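Local structure of CREG-like beta-barrel domain-containing protein (Agrobacterium tumefaciens, 3DNH) at residues A[188-193]-A[214-219]; A[202-207]-A[231-236]; A[47-52]-A[80-85]; A[88-93]-A[108-113]. The protein is of unknown function but has the CREG-like beta-barrel of the FMN-binding split-barrel superfamily, which includes pyridoxamine 5'-phosphate oxidase. All coordinates share one frame; numbering follows the deposited sequence.

Interaction 1. Residues A[188-193]-A[214-219]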
loop_
_atom_site.group_PDB
_atom_site.type_symbol
_atom_site.label_atom_id
_atom_site.label_comp_id
_atom_site.label_asym_id
_atom_site.label_seq_id
_atom_site.Cartn_x
_atom_site.Cartn_y
_atom_site.Cartn_z
ATOM N N SER A 188 -13.319 26.790 13.604
ATOM C CA SER A 188 -12.911 27.577 14.760
ATOM C C SER A 188 -12.900 26.739 16.045
ATOM O O SER A 188 -12.089 26.995 16.934
ATOM C CB SER A 188 -13.792 28.813 14.919
ATOM O OG SER A 188 -15.123 28.410 15.135
ATOM N N GLU A 189 -13.771 25.739 16.144
ATOM C CA GLU A 189 -13.638 24.777 17.250
ATOM C C GLU A 189 -12.339 23.971 17.200
ATOM O O GLU A 189 -11.690 23.817 18.227
ATOM C CB GLU A 189 -14.843 23.851 17.351
ATOM C CG GLU A 189 -16.066 24.562 17.892
ATOM C CD GLU A 189 -15.854 25.034 19.314
ATOM O OE1 GLU A 189 -15.970 24.205 20.234
ATOM O OE2 GLU A 189 -15.555 26.222 19.518
ATOM N N ALA A 190 -11.937 23.497 16.011
ATOM C CA ALA A 190 -10.655 22.781 15.853
ATOM C C ALA A 190 -9.494 23.656 16.332
ATOM O O ALA A 190 -8.635 23.198 17.088
ATOM C CB ALA A 190 -10.430 22.355 14.360
ATOM N N THR A 191 -9.470 24.907 15.868
ATOM C CA THR A 191 -8.457 25.875 16.245
ATOM C C THR A 191 -8.441 26.106 17.751
ATOM O O THR A 191 -7.374 26.122 18.372
ATOM C CB THR A 191 -8.680 27.232 15.532
ATOM O OG1 THR A 191 -8.745 27.008 14.131
ATOM C CG2 THR A 191 -7.559 28.209 15.807
ATOM N N ARG A 192 -9.620 26.266 18.310
ATOM C CA ARG A 192 -9.800 26.485 19.719
ATOM C C ARG A 192 -9.199 25.367 20.518
ATOM O O ARG A 192 -8.419 25.591 21.382
ATOM C CB ARG A 192 -11.276 26.565 20.054
ATOM C CG ARG A 192 -11.634 27.634 21.026
ATOM C CD ARG A 192 -12.620 27.254 22.076
ATOM N NE ARG A 192 -13.478 26.152 21.752
ATOM C CZ ARG A 192 -13.704 25.136 22.550
ATOM N NH1 ARG A 192 -13.165 25.093 23.719
ATOM N NH2 ARG A 192 -14.476 24.176 22.163
ATOM N N LEU A 193 -9.618 24.162 20.208
ATOM C CA LEU A 193 -9.183 22.948 20.873
ATOM C C LEU A 193 -7.716 22.637 20.679
ATOM O O LEU A 193 -7.071 22.190 21.632
ATOM C CB LEU A 193 -10.031 21.732 20.438
ATOM C CG LEU A 193 -11.484 21.853 20.937
ATOM C CD1 LEU A 193 -12.378 20.764 20.348
ATOM C CD2 LEU A 193 -11.458 21.844 22.477
ATOM N N TRP A 214 -0.255 15.609 18.506
ATOM C CA TRP A 214 -1.529 15.503 17.768
ATOM C C TRP A 214 -2.188 16.847 17.474
ATOM O O TRP A 214 -2.043 17.801 18.247
ATOM C CB TRP A 214 -2.498 14.654 18.588
ATOM C CG TRP A 214 -2.086 13.229 18.615
ATOM C CD1 TRP A 214 -1.298 12.625 19.542
ATOM C CD2 TRP A 214 -2.376 12.239 17.620
ATOM N NE1 TRP A 214 -1.129 11.301 19.223
ATOM C CE2 TRP A 214 -1.760 11.037 18.039
ATOM C CE3 TRP A 214 -3.123 12.240 16.437
ATOM C CZ2 TRP A 214 -1.859 9.841 17.299
ATOM C CZ3 TRP A 214 -3.235 11.060 15.716
ATOM C CH2 TRP A 214 -2.610 9.873 16.153
ATOM N N LYS A 215 -2.921 16.913 16.368
ATOM C CA LYS A 215 -3.808 18.035 16.059
ATOM C C LYS A 215 -5.143 17.500 15.566
ATOM O O LYS A 215 -5.175 16.475 14.889
ATOM C CB LYS A 215 -3.198 18.941 14.982
ATOM C CG LYS A 215 -1.953 19.793 15.454
ATOM C CD LYS A 215 -2.351 20.886 16.491
ATOM C CE LYS A 215 -1.138 21.579 17.157
ATOM N NZ LYS A 215 -1.471 22.504 18.315
ATOM N N ILE A 216 -6.236 18.181 15.928
ATOM C CA ILE A 216 -7.540 17.963 15.311
ATOM C C ILE A 216 -7.482 18.483 13.919
ATOM O O ILE A 216 -7.070 19.633 13.709
ATOM C CB ILE A 216 -8.631 18.700 16.031
ATOM C CG1 ILE A 216 -8.748 18.144 17.454
ATOM C CG2 ILE A 216 -9.994 18.611 15.249
ATOM C CD1 ILE A 216 -9.643 18.926 18.333
ATOM N N THR A 217 -7.855 17.633 12.966
ATOM C CA THR A 217 -7.879 18.021 11.562
ATOM C C THR A 217 -9.289 18.319 11.102
ATOM O O THR A 217 -9.467 19.132 10.176
ATOM C CB THR A 217 -7.190 16.971 10.628
ATOM O OG1 THR A 217 -7.840 15.697 10.770
ATOM C CG2 THR A 217 -5.703 16.819 11.033
ATOM N N SER A 218 -10.293 17.691 11.736
ATOM C CA SER A 218 -11.637 17.781 11.269
ATOM C C SER A 218 -12.613 17.342 12.330
ATOM O O SER A 218 -12.397 16.319 12.983
ATOM C CB SER A 218 -11.802 16.918 9.989
ATOM O OG SER A 218 -12.998 17.189 9.306
ATOM N N ILE A 219 -13.699 18.120 12.500
ATOM C CA ILE A 219 -14.826 17.754 13.392
ATOM C C ILE A 219 -16.051 17.573 12.517
ATOM O O ILE A 219 -16.290 18.390 11.630
ATOM C CB ILE A 219 -15.116 18.858 14.434
ATOM C CG1 ILE A 219 -13.847 19.121 15.294
ATOM C CG2 ILE A 219 -16.384 18.510 15.257
ATOM C CD1 ILE A 219 -13.865 20.407 16.090
#

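Interaction 2. Residues A[202-207]-A[231-236]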
loop_
_atom_site.group_PDB
_atom_site.type_symbol
_atom_site.label_atom_id
_atom_site.label_comp_id
_atom_site.label_asym_id
_atom_site.label_seq_id
_atom_site.Cartn_x
_atom_site.Cartn_y
_atom_site.Cartn_z
ATOM N N ARG A 202 -4.871 14.037 24.139
ATOM C CA ARG A 202 -5.871 13.380 25.008
ATOM C C ARG A 202 -7.010 12.722 24.219
ATOM O O ARG A 202 -7.456 11.612 24.559
ATOM C CB ARG A 202 -6.438 14.330 26.067
ATOM C CG ARG A 202 -5.473 14.553 27.224
ATOM C CD ARG A 202 -5.810 15.769 28.111
ATOM N NE ARG A 202 -7.209 15.786 28.553
ATOM C CZ ARG A 202 -7.642 16.254 29.732
ATOM N NH1 ARG A 202 -8.948 16.225 30.009
ATOM N NH2 ARG A 202 -6.785 16.731 30.645
ATOM N N LEU A 203 -7.493 13.413 23.201
ATOM C CA LEU A 203 -8.569 12.891 22.324
ATOM C C LEU A 203 -8.076 11.723 21.490
ATOM O O LEU A 203 -8.807 10.741 21.318
ATOM C CB LEU A 203 -9.127 13.982 21.385
ATOM C CG LEU A 203 -9.699 15.237 22.047
ATOM C CD1 LEU A 203 -10.024 16.285 20.988
ATOM C CD2 LEU A 203 -10.971 14.881 22.863
ATOM N N ALA A 204 -6.835 11.819 20.994
ATOM C CA ALA A 204 -6.268 10.733 20.209
ATOM C C ALA A 204 -6.093 9.465 21.063
ATOM O O ALA A 204 -6.374 8.351 20.600
ATOM C CB ALA A 204 -4.985 11.150 19.582
ATOM N N VAL A 205 -5.663 9.637 22.313
ATOM C CA VAL A 205 -5.542 8.493 23.229
ATOM C C VAL A 205 -6.913 7.858 23.510
ATOM O O VAL A 205 -7.023 6.651 23.446
ATOM C CB VAL A 205 -4.684 8.793 24.507
ATOM C CG1 VAL A 205 -3.326 9.408 24.133
ATOM C CG2 VAL A 205 -5.411 9.689 25.458
ATOM N N LEU A 206 -7.951 8.672 23.763
ATOM C CA LEU A 206 -9.364 8.195 23.828
ATOM C C LEU A 206 -9.786 7.400 22.594
ATOM O O LEU A 206 -10.570 6.456 22.683
ATOM C CB LEU A 206 -10.350 9.366 23.960
ATOM C CG LEU A 206 -10.939 9.941 25.255
ATOM C CD1 LEU A 206 -10.314 11.221 25.627
ATOM C CD2 LEU A 206 -12.441 10.183 25.006
ATOM N N ALA A 207 -9.299 7.835 21.434
ATOM C CA ALA A 207 -9.565 7.181 20.166
ATOM C C ALA A 207 -8.847 5.826 19.995
ATOM O O ALA A 207 -9.129 5.093 19.032
ATOM C CB ALA A 207 -9.185 8.125 19.054
ATOM N N ASP A 231 0.999 8.981 12.761
ATOM C CA ASP A 231 -0.304 8.316 12.888
ATOM C C ASP A 231 -1.554 9.175 12.636
ATOM O O ASP A 231 -1.506 10.397 12.611
ATOM C CB ASP A 231 -0.406 7.652 14.263
ATOM C CG ASP A 231 -1.167 6.322 14.229
ATOM O OD1 ASP A 231 -1.166 5.647 15.288
ATOM O OD2 ASP A 231 -1.750 5.933 13.165
ATOM N N LEU A 232 -2.686 8.504 12.437
ATOM C CA LEU A 232 -3.998 9.153 12.314
ATOM C C LEU A 232 -4.924 8.478 13.323
ATOM O O LEU A 232 -4.792 7.254 13.565
ATOM C CB LEU A 232 -4.593 9.001 10.885
ATOM C CG LEU A 232 -3.814 9.554 9.681
ATOM C CD1 LEU A 232 -4.488 9.149 8.367
ATOM C CD2 LEU A 232 -3.614 11.081 9.761
ATOM N N ALA A 233 -5.860 9.258 13.864
ATOM C CA ALA A 233 -6.878 8.756 14.792
ATOM C C ALA A 233 -8.254 9.322 14.444
ATOM O O ALA A 233 -8.369 10.403 13.787
ATOM C CB ALA A 233 -6.514 9.112 16.257
ATOM N N ARG A 234 -9.288 8.564 14.819
ATOM C CA ARG A 234 -10.661 9.053 14.772
ATOM C C ARG A 234 -11.370 8.731 16.083
ATOM O O ARG A 234 -11.490 7.560 16.465
ATOM C CB ARG A 234 -11.469 8.489 13.577
ATOM C CG ARG A 234 -12.870 9.118 13.573
ATOM C CD ARG A 234 -13.655 8.786 12.390
ATOM N NE ARG A 234 -15.022 9.319 12.390
ATOM C CZ ARG A 234 -15.410 10.588 12.185
ATOM N NH1 ARG A 234 -14.532 11.590 12.003
ATOM N NH2 ARG A 234 -16.731 10.846 12.154
ATOM N N LEU A 235 -11.848 9.767 16.756
ATOM C CA LEU A 235 -12.652 9.595 18.001
ATOM C C LEU A 235 -14.124 9.639 17.621
ATOM O O LEU A 235 -14.573 10.647 17.105
ATOM C CB LEU A 235 -12.336 10.692 19.029
ATOM C CG LEU A 235 -13.006 10.655 20.439
ATOM C CD1 LEU A 235 -12.747 9.372 21.144
ATOM C CD2 LEU A 235 -12.515 11.838 21.318
ATOM N N TRP A 236 -14.876 8.558 17.885
ATOM C CA TRP A 236 -16.300 8.544 17.596
ATOM C C TRP A 236 -17.136 9.050 18.737
ATOM O O TRP A 236 -16.930 8.653 19.895
ATOM C CB TRP A 236 -16.766 7.143 17.208
ATOM C CG TRP A 236 -16.072 6.655 15.948
ATOM C CD1 TRP A 236 -14.837 6.034 15.867
ATOM C CD2 TRP A 236 -16.555 6.761 14.606
ATOM N NE1 TRP A 236 -14.546 5.708 14.561
ATOM C CE2 TRP A 236 -15.569 6.153 13.758
ATOM C CE3 TRP A 236 -17.723 7.290 14.026
ATOM C CZ2 TRP A 236 -15.721 6.073 12.358
ATOM C CZ3 TRP A 236 -17.882 7.201 12.602
ATOM C CH2 TRP A 236 -16.887 6.604 11.803
HETATM O O HOH W 1 -8.329 5.811 15.980
HETATM O O HOH W 2 -11.684 5.046 18.273
#

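Interaction 3. Residues A[47-52]-A[80-85]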
loop_
_atom_site.group_PDB
_atom_site.type_symbol
_atom_site.label_atom_id
_atom_site.label_comp_id
_atom_site.label_asym_id
_atom_site.label_seq_id
_atom_site.Cartn_x
_atom_site.Cartn_y
_atom_site.Cartn_z
ATOM N N LEU A 47 -6.240 3.203 -15.343
ATOM C CA LEU A 47 -6.246 2.372 -16.558
ATOM C C LEU A 47 -5.367 2.951 -17.659
ATOM O O LEU A 47 -5.433 4.147 -17.969
ATOM C CB LEU A 47 -7.678 2.156 -17.093
ATOM C CG LEU A 47 -8.743 1.418 -16.249
ATOM C CD1 LEU A 47 -10.128 1.538 -16.928
ATOM C CD2 LEU A 47 -8.394 -0.067 -16.025
ATOM N N ASP A 48 -4.559 2.093 -18.272
ATOM C CA ASP A 48 -3.759 2.515 -19.386
ATOM C C ASP A 48 -4.641 2.705 -20.626
ATOM O O ASP A 48 -5.427 1.821 -20.984
ATOM C CB ASP A 48 -2.617 1.564 -19.644
ATOM C CG ASP A 48 -1.627 2.121 -20.640
ATOM O OD1 ASP A 48 -1.913 2.070 -21.863
ATOM O OD2 ASP A 48 -0.575 2.638 -20.201
ATOM N N PRO A 49 -4.532 3.884 -21.271
ATOM C CA PRO A 49 -5.381 4.196 -22.438
ATOM C C PRO A 49 -5.198 3.342 -23.693
ATOM O O PRO A 49 -6.105 3.307 -24.528
ATOM C CB PRO A 49 -5.065 5.656 -22.733
ATOM C CG PRO A 49 -3.804 5.947 -22.067
ATOM C CD PRO A 49 -3.663 5.013 -20.902
ATOM N N VAL A 50 -4.035 2.712 -23.875
ATOM C CA VAL A 50 -3.755 1.935 -25.094
ATOM C C VAL A 50 -3.815 0.439 -24.794
ATOM O O VAL A 50 -4.472 -0.327 -25.500
ATOM C CB VAL A 50 -2.347 2.283 -25.733
ATOM C CG1 VAL A 50 -2.063 1.442 -26.984
ATOM C CG2 VAL A 50 -2.227 3.771 -26.075
ATOM N N SER A 51 -3.132 0.034 -23.726
ATOM C CA SER A 51 -2.923 -1.384 -23.454
ATOM C C SER A 51 -4.107 -2.005 -22.733
ATOM O O SER A 51 -4.360 -3.186 -22.865
ATOM C CB SER A 51 -1.631 -1.600 -22.668
ATOM O OG SER A 51 -1.719 -0.992 -21.383
ATOM N N GLY A 52 -4.818 -1.202 -21.959
ATOM C CA GLY A 52 -5.995 -1.668 -21.233
ATOM C C GLY A 52 -5.610 -2.328 -19.923
ATOM O O GLY A 52 -6.478 -2.643 -19.112
ATOM N N ALA A 80 -1.679 10.346 -13.476
ATOM C CA ALA A 80 -2.341 11.608 -13.869
ATOM C C ALA A 80 -2.829 11.546 -15.309
ATOM O O ALA A 80 -4.015 11.828 -15.573
ATOM C CB ALA A 80 -1.425 12.804 -13.679
ATOM N N ARG A 81 -1.915 11.176 -16.230
ATOM C CA ARG A 81 -2.231 10.981 -17.630
ATOM C C ARG A 81 -3.396 10.016 -17.783
ATOM O O ARG A 81 -4.360 10.322 -18.509
ATOM C CB ARG A 81 -1.008 10.442 -18.408
ATOM C CG ARG A 81 -1.062 10.523 -19.982
ATOM C CD ARG A 81 -1.763 9.321 -20.668
ATOM N NE ARG A 81 -1.347 8.032 -20.076
ATOM C CZ ARG A 81 -0.235 7.384 -20.385
ATOM N NH1 ARG A 81 0.597 7.875 -21.312
ATOM N NH2 ARG A 81 0.049 6.237 -19.779
ATOM N N ASN A 82 -3.289 8.846 -17.143
ATOM C CA ASN A 82 -4.309 7.796 -17.307
ATOM C C ASN A 82 -5.675 8.337 -16.923
ATOM O O ASN A 82 -6.650 8.191 -17.684
ATOM C CB ASN A 82 -3.977 6.530 -16.499
ATOM C CG ASN A 82 -2.788 5.772 -17.055
ATOM O OD1 ASN A 82 -2.384 6.001 -18.184
ATOM N ND2 ASN A 82 -2.197 4.879 -16.245
HETATM N N MSE A 83 -5.718 9.008 -15.772
HETATM C CA MSE A 83 -6.929 9.640 -15.266
HETATM C C MSE A 83 -7.513 10.744 -16.175
HETATM O O MSE A 83 -8.724 10.894 -16.231
HETATM C CB MSE A 83 -6.700 10.158 -13.842
HETATM C CG MSE A 83 -6.597 9.036 -12.809
HETATM SE SE MSE A 83 -6.470 9.657 -10.956
HETATM C CE MSE A 83 -4.616 10.383 -10.959
ATOM N N GLU A 84 -6.666 11.484 -16.900
ATOM C CA GLU A 84 -7.154 12.392 -17.971
ATOM C C GLU A 84 -7.926 11.595 -19.017
ATOM O O GLU A 84 -9.028 11.964 -19.404
ATOM C CB GLU A 84 -6.016 13.122 -18.711
ATOM C CG GLU A 84 -5.526 14.442 -18.130
ATOM C CD GLU A 84 -6.636 15.333 -17.526
ATOM O OE1 GLU A 84 -7.086 16.289 -18.204
ATOM O OE2 GLU A 84 -7.037 15.088 -16.349
ATOM N N THR A 85 -7.325 10.503 -19.470
ATOM C CA THR A 85 -7.896 9.668 -20.527
ATOM C C THR A 85 -9.171 8.893 -20.099
ATOM O O THR A 85 -10.081 8.741 -20.909
ATOM C CB THR A 85 -6.827 8.719 -21.137
ATOM O OG1 THR A 85 -6.306 7.840 -20.135
ATOM C CG2 THR A 85 -5.657 9.519 -21.738
HETATM O O HOH W 3 -7.008 5.466 -19.520
HETATM O O HOH W 4 0.000 3.458 -17.687
#

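Interaction 4. Residues A[88-93]-A[108-113]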
loop_
_atom_site.group_PDB
_atom_site.type_symbol
_atom_site.label_atom_id
_atom_site.label_comp_id
_atom_site.label_asym_id
_atom_site.label_seq_id
_atom_site.Cartn_x
_atom_site.Cartn_y
_atom_site.Cartn_z
ATOM N N ARG A 88 -12.062 6.234 -14.403
ATOM C CA ARG A 88 -12.341 5.062 -13.568
ATOM C C ARG A 88 -11.084 4.642 -12.797
ATOM O O ARG A 88 -10.018 4.381 -13.394
ATOM C CB ARG A 88 -12.870 3.894 -14.399
ATOM C CG ARG A 88 -14.210 4.194 -15.035
ATOM C CD ARG A 88 -14.677 3.020 -15.842
ATOM N NE ARG A 88 -13.861 2.832 -17.024
ATOM C CZ ARG A 88 -13.994 1.817 -17.875
ATOM N NH1 ARG A 88 -13.209 1.756 -18.929
ATOM N NH2 ARG A 88 -14.904 0.867 -17.674
ATOM N N ILE A 89 -11.202 4.636 -11.472
ATOM C CA ILE A 89 -10.078 4.319 -10.562
ATOM C C ILE A 89 -10.518 3.382 -9.449
ATOM O O ILE A 89 -11.724 3.202 -9.213
ATOM C CB ILE A 89 -9.435 5.599 -9.910
ATOM C CG1 ILE A 89 -10.397 6.374 -8.988
ATOM C CG2 ILE A 89 -8.890 6.546 -11.015
ATOM C CD1 ILE A 89 -9.640 7.375 -8.006
ATOM N N SER A 90 -9.534 2.786 -8.760
ATOM C CA SER A 90 -9.780 2.048 -7.532
ATOM C C SER A 90 -8.719 2.445 -6.504
ATOM O O SER A 90 -7.566 2.663 -6.867
ATOM C CB SER A 90 -9.738 0.533 -7.781
ATOM O OG SER A 90 -10.015 -0.199 -6.587
ATOM N N VAL A 91 -9.096 2.523 -5.223
ATOM C CA VAL A 91 -8.103 2.753 -4.151
ATOM C C VAL A 91 -8.265 1.703 -3.073
ATOM O O VAL A 91 -9.377 1.217 -2.859
ATOM C CB VAL A 91 -8.208 4.173 -3.494
ATOM C CG1 VAL A 91 -8.016 5.250 -4.510
ATOM C CG2 VAL A 91 -9.577 4.364 -2.808
ATOM N N THR A 92 -7.158 1.312 -2.454
ATOM C CA THR A 92 -7.235 0.462 -1.280
ATOM C C THR A 92 -6.564 1.198 -0.156
ATOM O O THR A 92 -5.415 1.599 -0.257
ATOM C CB THR A 92 -6.655 -0.937 -1.482
ATOM O OG1 THR A 92 -7.397 -1.577 -2.532
ATOM C CG2 THR A 92 -6.754 -1.817 -0.161
ATOM N N LEU A 93 -7.338 1.389 0.905
ATOM C CA LEU A 93 -6.866 1.989 2.115
ATOM C C LEU A 93 -6.636 0.917 3.167
ATOM O O LEU A 93 -7.451 -0.004 3.328
ATOM C CB LEU A 93 -7.882 3.010 2.579
ATOM C CG LEU A 93 -7.833 4.372 1.889
ATOM C CD1 LEU A 93 -8.189 4.267 0.408
ATOM C CD2 LEU A 93 -8.867 5.294 2.589
ATOM N N THR A 108 -11.440 -1.344 -0.017
ATOM C CA THR A 108 -11.343 -1.009 -1.435
ATOM C C THR A 108 -12.533 -0.147 -1.861
ATOM O O THR A 108 -13.679 -0.513 -1.632
ATOM C CB THR A 108 -11.205 -2.278 -2.329
ATOM O OG1 THR A 108 -10.016 -2.970 -1.956
ATOM C CG2 THR A 108 -11.085 -1.887 -3.793
ATOM N N LEU A 109 -12.238 1.007 -2.469
ATOM C CA LEU A 109 -13.256 1.920 -2.971
ATOM C C LEU A 109 -13.053 2.078 -4.468
ATOM O O LEU A 109 -11.969 2.445 -4.916
ATOM C CB LEU A 109 -13.179 3.279 -2.256
ATOM C CG LEU A 109 -13.122 3.292 -0.710
ATOM C CD1 LEU A 109 -12.798 4.698 -0.224
ATOM C CD2 LEU A 109 -14.469 2.853 -0.114
ATOM N N VAL A 110 -14.098 1.754 -5.233
ATOM C CA VAL A 110 -14.065 1.843 -6.680
ATOM C C VAL A 110 -14.947 3.000 -7.128
ATOM O O VAL A 110 -16.059 3.129 -6.650
ATOM C CB VAL A 110 -14.488 0.502 -7.308
ATOM C CG1 VAL A 110 -14.553 0.600 -8.827
ATOM C CG2 VAL A 110 -13.551 -0.610 -6.835
ATOM N N GLY A 111 -14.463 3.836 -8.048
ATOM C CA GLY A 111 -15.304 4.932 -8.574
ATOM C C GLY A 111 -14.615 5.801 -9.600
ATOM O O GLY A 111 -13.840 5.299 -10.416
ATOM N N ARG A 112 -14.914 7.103 -9.583
ATOM C CA ARG A 112 -14.297 8.048 -10.534
ATOM C C ARG A 112 -13.441 9.099 -9.848
ATOM O O ARG A 112 -13.738 9.527 -8.738
ATOM C CB ARG A 112 -15.337 8.682 -11.470
ATOM C CG ARG A 112 -15.901 7.689 -12.476
ATOM C CD ARG A 112 -17.111 8.202 -13.231
ATOM N NE ARG A 112 -17.575 7.124 -14.104
ATOM C CZ ARG A 112 -17.049 6.818 -15.294
ATOM N NH1 ARG A 112 -17.526 5.773 -15.964
ATOM N NH2 ARG A 112 -16.060 7.544 -15.821
ATOM N N ALA A 113 -12.320 9.439 -10.493
ATOM C CA ALA A 113 -11.450 10.511 -10.056
ATOM C C ALA A 113 -11.973 11.801 -10.655
ATOM O O ALA A 113 -11.770 12.059 -11.863
ATOM C CB ALA A 113 -10.051 10.256 -10.546
#

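Interaction 1. Residues A[188-193]-A[214-219]
Ile216 and Ile219 reach from one strand to the helix segment 188-193, where Glu189, Ala190 and Leu193 receive them; the contact is entirely apolar. Ile216 uses two branches. Its CD1 comes within 3.5 Å of Leu193 CB and also touches Leu193 CD1, while its CG2 lies 3.9 Å from Ala190 CB. Chi1 (-64°) sets CG1 anti to the carbonyl carbon and leaves CG2 anti to the backbone N; CD1, at the end of CG1, meets Leu193, and CG2 meets Ala190, three residues earlier. Ile219 works through its tip alone: CD1 rests 3.6 Å from the backbone Ala190 N and 3.8 Å from Glu189 CB. At Ala190, which has only a CB, the backbones are close: Ala190 CA to Ile216 CA is 5.8 Å.

Polar bonds stay within the segments or lead outside the pair. On the helix, Arg192 NE donates to Glu189 OE2 at 3.1 Å, arriving 37° above the carboxylate plane; the accompanying Arg192 NH2 to Glu189 OE1 distance is too short to be trusted in detail. Glu189 touches the strand through CB alone, its carboxylate leading away to Arg192. The Ile216 N-H is taken by the side chain of Asn194, just beyond the segment.

In the backbone, Thr217 and Ser218 both face Asp225 on the adjacent strand, a classic beta bulge. Segments 188-193 and 215-219 run nearly antiparallel (174°), their axes 8.1 Å apart at closest: a helix packed lengthwise on an outermost strand of the small three-stranded antiparallel sheet in the C-terminal part of the chain.

Interaction 2. Residues A[202-207]-A[231-236]
Ala207 O is gripped by two waters that tie it to Arg234 across the contact. Water 2 donates to Ala207 O at 2.7 Å and also to Arg234 O; water 1 donates to Ala207 O and accepts from Arg234 N at 3.1 Å. Both backbone polar atoms of Arg234 are therefore linked to the helix segment through solvent, while Ala207 CB presses directly on Arg234 O at 3.5 Å.

The rest is apolar. Leu235 has the largest share: its CG is anti to the backbone N (chi1 -176°), beside the carbonyl carbon, and the two methyls beyond it meet Leu203 and Leu206. CD2 meets Leu203 CD2 at 3.7 Å, the two side chains crossing at about a right angle, and CD1 sits 3.7 Å from Leu206 CB. Two alanines from the helix side converge on one from the strand: Ala233 CB touches Ala207 CB at 4.0 Å and Ala204 CB at 4.2 Å. The small side chains are consistent with the close crossing of 202-206 and 232-236, axes 7.4 Å apart at 77°.

Arg234 CB points away from segment 202-207, and the guanidinium forms salt bridges with Asp220 and Asp225. Strand 232-236, hydrogen-bonded to 223-227, is an outer strand of the three-stranded sheet; helix 199-206 crosses it, and helix 244-254 closes the apolar side through Leu251 on Leu203 and Leu254 on both Leu206 and Leu235.

Interaction 3. Residues A[47-52]-A[80-85]
Pro49 CG lies over one face of the Arg81 guanidinium, 3.8 Å from Arg81 NE. Asn82 CG and water 4 sit at the edge of that group, in its plane, while Asp48 OD2 comes in obliquely. Arg81 holds Asn82 side-on: NE at 3.0 Å and NH2 at 2.9 Å both donate to Asn82 OD1, from the same face of the amide. That oxygen also meets Pro49 CD at 3.2 Å.

Asp48 and Arg81 make only a long salt bridge (Asp48 OD2 to Arg81 NH2, 3.7 Å), their planes 75° apart. Water 4 adds a link, donating to Asp48 OD2 and accepting from Asn82 ND2. Asp48 OD1 receives Val50 N and Ser51 N from opposite faces of its plane, an Asx turn and Asx motif shaping the loop. Water 3 donates to Leu47 O (2.6 Å) and Thr85 OG1 (2.6 Å).

Thr12 of the second subunit bonds to Asp48 through its hydroxyl and to Arg81 through its carbonyl. The loop and helix are thus joined by solvent, proline packing and a long ion pair, and Asp48 and Arg81, whose charges probably partly balance, present a polar surface to the partner chain.

Interaction 4. Residues A[88-93]-A[108-113]
Strand 88-93 pairs antiparallel with strand 106-115 in the six-stranded barrel, and Ile89 with Gly111 and Val91 with Leu109 form its hydrogen-bonded pairs here. Each pair has two backbone bonds: Ile89 N to Gly111 O is 2.9 Å, Val91 N to Leu109 O is likewise 2.9 Å, and the return bonds are similar. Between them Ser90 faces Val110 in a non-hydrogen-bonded pair, where Ser90 CA makes a CA-H...O contact with Leu109 O at 3.4 Å.

Ile89, Val91 and Leu109 lie on one face, and Ile89 also reaches Ala113. Chi1 of Ile89 (64°) leaves CG2 anti to the carbonyl carbon, 3.9 Å from Ala113 CB; CD1 meets the same methyl. Val91 CG2 rests on Leu109 CB. Leu149 of strand 144-157 and Met83 of helix 78-85 pack against this face.

The other face carries Arg88, Ser90, Thr92, Thr108, Val110 and Arg112. Arg88 CG lies 3.6 Å above the Arg112 guanidinium plane, toward its rim. The two arginines run side by side with guanidinium planes only 6° apart, though Arg88 NE stays 4.8 Å from Arg112 NH1; Asp86 pairs with Arg88, probably easing the like charge. Ser90 OG touches Thr108 CG2 at 3.4 Å. The Thr56 hydroxyl of the second subunit is hydrogen-bonded to Ser90 OG and Thr92 OG1, and its carbonyl O to Thr108 OG1.

One face packs inside the subunit, and much of the other meets the partner, an arrangement consistent with the dimeric split barrel of the FMN-binding superfamily.

The four contacts fall into two groups on opposite sides of the chain's centre. Interactions 1 and 2 lie on the same three-stranded sheet, their centres 12 Å apart; Trp214 packs on interaction 2, Trp214 CD2 lying 3.4 Å from Ala204 CB, and Ile216 also touches Leu203. Interaction 4 lies in the barrel wall and interaction 3 beside it, between the loop after strand 41-47 and helix 78-85; their centres are 15 Å apart, and they meet where selenomethionine Met83 SE packs 3.7 Å from Ala113 CB. Both touch the second subunit. The groups do not touch; interactions 2 and 4 come nearest, about 8 Å between closest atoms, and the centres of 1 and 3 are about 39 Å apart.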